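Local coordinates for 2-C-methyl-D-erythritol 4-phosphate cytidylyltransferase (Neisseria gonorrhoeae, PDB 1VGW), which probably catalyses the transfer of CMP from CTP to 2-C-methyl-D-erythritol 4-phosphate in the non-mevalonate pathway of isoprenoid biosynthesis, at residues B[8-13]-B[54-59]; B[136-141]-B[167-172]. All blocks are in the same frame, centred on the assembly; numbering follows the deposited sequence.

Followed from the N terminus, the chain lays down strand 7-12, passes through helix 36-45 and returns in strand 52-56; contact 1 closes that loop with parallel pairing. Contact 2 opens only later, where strand 136-141 meets strand 169-173 after an excursion that includes the two-stranded antiparallel sheet of 146-149 and 154-158. The two loops are therefore in series and neither nest nor cross. Within the large mixed sheet, strand 106-109 bridges them, parallel to 7-12 on one side and antiparallel to 169-173 on the other. Their centres lie about 18 Å apart. Contact 1 ties the N-terminal parallel strands together; contact 2 joins two antiparallel strands further along the same sheet.

Contact 1: residues B[8-13]-B[54-59]; sequences IALIPA and VVVVSP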
loop_
_atom_site.group_PDB
_atom_site.type_symbol
_atom_site.label_atom_id
_atom_site.label_comp_id
_atom_site.label_asym_id
_atom_site.label_seq_id
_atom_site.Cartn_x
_atom_site.Cartn_y
_atom_site.Cartn_z
ATOM N N ILE B 8 -12.937 9.132 22.645
ATOM C CA ILE B 8 -12.739 10.474 22.113
ATOM C C ILE B 8 -11.813 10.562 20.903
ATOM O O ILE B 8 -10.608 10.245 20.983
ATOM C CB ILE B 8 -12.177 11.396 23.221
ATOM C CG1 ILE B 8 -13.082 11.360 24.477
ATOM C CG2 ILE B 8 -12.005 12.828 22.770
ATOM C CD1 ILE B 8 -12.350 11.870 25.701
ATOM N N ALA B 9 -12.298 11.057 19.767
ATOM C CA ALA B 9 -11.447 11.200 18.560
ATOM C C ALA B 9 -10.599 12.454 18.606
ATOM O O ALA B 9 -11.104 13.541 19.002
ATOM C CB ALA B 9 -12.277 11.226 17.286
ATOM N N LEU B 10 -9.307 12.323 18.303
ATOM C CA LEU B 10 -8.442 13.543 18.295
ATOM C C LEU B 10 -7.756 13.607 16.911
ATOM O O LEU B 10 -7.136 12.653 16.421
ATOM C CB LEU B 10 -7.455 13.544 19.429
ATOM C CG LEU B 10 -6.370 14.562 19.563
ATOM C CD1 LEU B 10 -6.932 15.952 19.875
ATOM C CD2 LEU B 10 -5.340 14.233 20.671
ATOM N N ILE B 11 -7.925 14.733 16.239
ATOM C CA ILE B 11 -7.433 14.918 14.850
ATOM C C ILE B 11 -6.500 16.109 14.759
ATOM O O ILE B 11 -6.910 17.259 14.919
ATOM C CB ILE B 11 -8.679 15.167 13.935
ATOM C CG1 ILE B 11 -9.525 13.881 13.847
ATOM C CG2 ILE B 11 -8.249 15.604 12.527
ATOM C CD1 ILE B 11 -10.842 14.047 13.166
ATOM N N PRO B 12 -5.198 15.855 14.729
ATOM C CA PRO B 12 -4.197 16.910 14.633
ATOM C C PRO B 12 -4.171 17.451 13.193
ATOM O O PRO B 12 -3.823 16.688 12.290
ATOM C CB PRO B 12 -2.912 16.184 14.968
ATOM C CG PRO B 12 -3.126 14.771 14.548
ATOM C CD PRO B 12 -4.599 14.532 14.470
ATOM N N ALA B 13 -4.639 18.671 12.996
ATOM C CA ALA B 13 -4.692 19.231 11.649
ATOM C C ALA B 13 -4.009 20.572 11.513
ATOM O O ALA B 13 -4.415 21.332 10.624
ATOM C CB ALA B 13 -6.181 19.360 11.224
ATOM N N VAL B 54 -12.526 16.089 18.640
ATOM C CA VAL B 54 -11.775 17.326 18.757
ATOM C C VAL B 54 -10.778 17.439 17.573
ATOM O O VAL B 54 -10.290 16.395 17.150
ATOM C CB VAL B 54 -10.962 17.396 20.051
ATOM C CG1 VAL B 54 -10.328 18.759 20.256
ATOM C CG2 VAL B 54 -11.863 17.078 21.271
ATOM N N VAL B 55 -10.600 18.640 17.061
ATOM C CA VAL B 55 -9.701 18.951 15.957
ATOM C C VAL B 55 -8.749 20.044 16.451
ATOM O O VAL B 55 -9.297 20.974 17.056
ATOM C CB VAL B 55 -10.407 19.553 14.717
ATOM C CG1 VAL B 55 -9.354 19.685 13.588
ATOM C CG2 VAL B 55 -11.549 18.682 14.236
ATOM N N VAL B 56 -7.456 19.861 16.333
ATOM C CA VAL B 56 -6.539 20.904 16.806
ATOM C C VAL B 56 -5.868 21.575 15.591
ATOM O O VAL B 56 -5.210 20.897 14.789
ATOM C CB VAL B 56 -5.445 20.365 17.726
ATOM C CG1 VAL B 56 -4.500 21.492 18.109
ATOM C CG2 VAL B 56 -6.021 19.714 18.980
ATOM N N VAL B 57 -6.119 22.867 15.404
ATOM C CA VAL B 57 -5.507 23.585 14.298
ATOM C C VAL B 57 -4.527 24.655 14.784
ATOM O O VAL B 57 -4.486 24.987 15.966
ATOM C CB VAL B 57 -6.538 24.340 13.438
ATOM C CG1 VAL B 57 -7.473 23.409 12.715
ATOM C CG2 VAL B 57 -7.244 25.357 14.346
ATOM N N SER B 58 -3.876 25.282 13.799
ATOM C CA SER B 58 -2.928 26.373 14.120
ATOM C C SER B 58 -3.751 27.619 14.412
ATOM O O SER B 58 -4.870 27.740 13.905
ATOM C CB SER B 58 -2.006 26.607 12.933
ATOM O OG SER B 58 -2.440 27.700 12.132
ATOM N N PRO B 59 -3.230 28.541 15.195
ATOM C CA PRO B 59 -3.958 29.751 15.557
ATOM C C PRO B 59 -4.133 30.677 14.377
ATOM O O PRO B 59 -5.019 31.537 14.332
ATOM C CB PRO B 59 -3.125 30.372 16.658
ATOM C CG PRO B 59 -1.745 29.857 16.419
ATOM C CD PRO B 59 -1.903 28.476 15.843
#
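The flat groups joining Ile-11 to Val-54, Val-55 and Val-56 are peptide planes, linked by N-H...O bonds whose donors are tilted about 20° from the carbonyl planes. Ile-11 donates its N-H to Val-54 O, and Val-56 N returns a bond to Ile-11 O at 3.0 Å. Val-55 CA lies 3.4 Å from that same Ile-11 O, so a C-H...O contact adds to the grip on this oxygen. Val-54 N to Ala-9 O and Ala-13 N to Val-56 O extend the pairing at its two ends, both at 2.9 Å.

Side chains then alternate between the faces of the sheet. On one face stand Leu-10, Pro-12, Val-54 and Val-56. The Leu-10 and Val-56 side chains cross obliquely, Leu-10 CD1 lying 4.0 Å from Val-56 CG2. Helix 84-98 receives Leu-10 and Pro-12 on this side. On the other face Ile-11 and Val-55 pack against helix 36-45, both on Leu-41 and Ile-11 also on Val-40, and Val-55 CG1 meets Ala-13 CB at 4.0 Å.

Because helix 36-45 connects the two paired strands, the unit is a beta-alpha-beta crossover, the hallmark of the Rossmann-like core of the GT-A clan, to which this cytidylyltransferase belongs. Strand 7-12 leads into the unmodelled residues 15-25, among them Arg-19, a predicted transition-state stabiliser, consistent with an active-site loop at this end of the sheet.

Contact 2: residues B[136-141]-B[167-172]; sequences GILAVP and QTPQLF
Ile-137 and Gln-170 lie side by side and point the same way, forming a non-hydrogen-bonded antiparallel pair. With Ile-137 CG1 between the backbone N and the carbonyl carbon (chi1 70°), CG2 stands anti to the carbonyl carbon, and it is this methyl that rests on the Gln-170 amide, 3.6 Å from Gln-170 CD. The amide is fixed in rotation by three bonds: Gln-170 NE2 reaches Gln-167 O at 3.2 Å, nearly along the C=O axis, and also Asp-191 OD1, while OE1 accepts from Ala-193 N. The methyl therefore packs on a polar group whose N-H and C=O already have hydrogen-bond partners, Gln-167 O lying in the amide plane. Beyond it, Phe-172 approaches obliquely, with CZ 4.3 Å from Ile-137 CG2.

Leu-138 and Pro-169 form a second pair, side by side and pointing the same way. Leu-138 CD1 touches Pro-169 CD at 3.7 Å and lies equally near Thr-168 O, beside the cis peptide that precedes the proline. The backbone follows this turn: Gly-136 and Leu-171 exchange two hydrogen bonds, Leu-138 N makes only a weak one to Pro-169 O, and on the N-terminal side of the corner at Thr-168, Gln-167 N donates to Leu-138 O at 3.1 Å from 38° out of that carbonyl's plane.

Helix 119-129 backs Leu-138, Pro-169 and Leu-171, whereas helix 192-197 covers Ile-137, Gln-170 and Phe-172. Ile-154 of the second subunit also packs on Ile-137, and strand 204-207 runs parallel to 136-141 along its other edge.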
loop_
_atom_site.group_PDB
_atom_site.type_symbol
_atom_site.label_atom_id
_atom_site.label_comp_id
_atom_site.label_asym_id
_atom_site.label_seq_id
_atom_site.Cartn_x
_atom_site.Cartn_y
_atom_site.Cartn_z
ATOM N N GLY B 136 -4.120 -0.196 20.918
ATOM C CA GLY B 136 -3.964 -0.956 19.664
ATOM C C GLY B 136 -4.159 -0.014 18.469
ATOM O O GLY B 136 -4.437 1.158 18.647
ATOM N N ILE B 137 -3.798 -0.495 17.245
ATOM C CA ILE B 137 -3.884 0.368 16.088
ATOM C C ILE B 137 -4.437 -0.387 14.896
ATOM O O ILE B 137 -4.415 -1.605 14.845
ATOM C CB ILE B 137 -2.508 0.925 15.649
ATOM C CG1 ILE B 137 -1.646 -0.207 15.056
ATOM C CG2 ILE B 137 -1.761 1.629 16.772
ATOM C CD1 ILE B 137 -0.263 0.251 14.611
ATOM N N LEU B 138 -4.912 0.390 13.905
ATOM C CA LEU B 138 -5.333 -0.302 12.662
ATOM C C LEU B 138 -4.040 -0.520 11.846
ATOM O O LEU B 138 -3.082 0.279 11.974
ATOM C CB LEU B 138 -6.317 0.511 11.843
ATOM C CG LEU B 138 -7.740 0.686 12.352
ATOM C CD1 LEU B 138 -8.595 1.483 11.373
ATOM C CD2 LEU B 138 -8.397 -0.649 12.642
ATOM N N ALA B 139 -3.995 -1.624 11.110
ATOM C CA ALA B 139 -2.760 -1.872 10.302
ATOM C C ALA B 139 -3.050 -2.997 9.309
ATOM O O ALA B 139 -4.117 -3.653 9.464
ATOM C CB ALA B 139 -1.626 -2.206 11.233
ATOM N N VAL B 140 -2.272 -3.119 8.263
ATOM C CA VAL B 140 -2.415 -4.175 7.261
ATOM C C VAL B 140 -1.089 -4.901 7.029
ATOM O O VAL B 140 -0.006 -4.298 6.982
ATOM C CB VAL B 140 -2.935 -3.650 5.901
ATOM C CG1 VAL B 140 -4.288 -2.948 6.060
ATOM C CG2 VAL B 140 -1.954 -2.733 5.204
ATOM N N PRO B 141 -1.117 -6.205 6.806
ATOM C CA PRO B 141 0.113 -6.953 6.591
ATOM C C PRO B 141 0.828 -6.517 5.335
ATOM O O PRO B 141 0.143 -6.101 4.386
ATOM C CB PRO B 141 -0.348 -8.405 6.500
ATOM C CG PRO B 141 -1.713 -8.434 7.090
ATOM C CD PRO B 141 -2.303 -7.072 6.780
ATOM N N GLN B 167 -1.587 2.180 10.092
ATOM C CA GLN B 167 -2.561 3.161 9.634
ATOM C C GLN B 167 -3.016 3.939 10.881
ATOM O O GLN B 167 -2.217 3.994 11.848
ATOM C CB GLN B 167 -3.761 2.515 8.968
ATOM C CG GLN B 167 -3.442 1.711 7.729
ATOM C CD GLN B 167 -4.646 1.198 6.976
ATOM O OE1 GLN B 167 -5.656 0.756 7.564
ATOM N NE2 GLN B 167 -4.546 1.236 5.639
ATOM N N THR B 168 -4.107 4.651 10.838
ATOM C CA THR B 168 -4.700 5.350 11.961
ATOM C C THR B 168 -6.188 5.028 11.892
ATOM O O THR B 168 -6.626 4.525 10.820
ATOM C CB THR B 168 -4.422 6.830 11.982
ATOM O OG1 THR B 168 -5.189 7.473 10.966
ATOM C CG2 THR B 168 -2.945 7.201 11.794
ATOM N N PRO B 169 -6.975 5.199 12.945
ATOM C CA PRO B 169 -6.591 5.762 14.211
ATOM C C PRO B 169 -5.766 4.835 15.062
ATOM O O PRO B 169 -5.676 3.634 14.750
ATOM C CB PRO B 169 -7.943 6.053 14.908
ATOM C CG PRO B 169 -8.988 5.875 13.856
ATOM C CD PRO B 169 -8.424 4.779 12.963
ATOM N N GLN B 170 -5.025 5.387 15.990
ATOM C CA GLN B 170 -4.210 4.682 16.994
ATOM C C GLN B 170 -4.883 5.016 18.355
ATOM O O GLN B 170 -4.934 6.203 18.687
ATOM C CB GLN B 170 -2.752 5.199 16.990
ATOM C CG GLN B 170 -2.172 5.010 15.565
ATOM C CD GLN B 170 -0.691 4.803 15.464
ATOM O OE1 GLN B 170 0.146 5.179 16.273
ATOM N NE2 GLN B 170 -0.237 4.203 14.330
ATOM N N LEU B 171 -5.385 3.995 19.017
ATOM C CA LEU B 171 -6.180 4.163 20.249
ATOM C C LEU B 171 -5.488 3.834 21.540
ATOM O O LEU B 171 -5.173 2.649 21.783
ATOM C CB LEU B 171 -7.453 3.364 20.042
ATOM C CG LEU B 171 -8.298 2.660 21.029
ATOM C CD1 LEU B 171 -8.022 2.854 22.507
ATOM C CD2 LEU B 171 -9.776 2.833 20.734
ATOM N N PHE B 172 -5.283 4.822 22.418
ATOM C CA PHE B 172 -4.698 4.645 23.724
ATOM C C PHE B 172 -5.427 5.402 24.848
ATOM O O PHE B 172 -6.089 6.429 24.613
ATOM C CB PHE B 172 -3.203 5.098 23.717
ATOM C CG PHE B 172 -2.395 4.279 22.745
ATOM C CD1 PHE B 172 -1.984 4.861 21.532
ATOM C CD2 PHE B 172 -2.151 2.931 22.944
ATOM C CE1 PHE B 172 -1.322 4.063 20.610
ATOM C CE2 PHE B 172 -1.463 2.148 22.048
ATOM C CZ PHE B 172 -1.049 2.753 20.833
#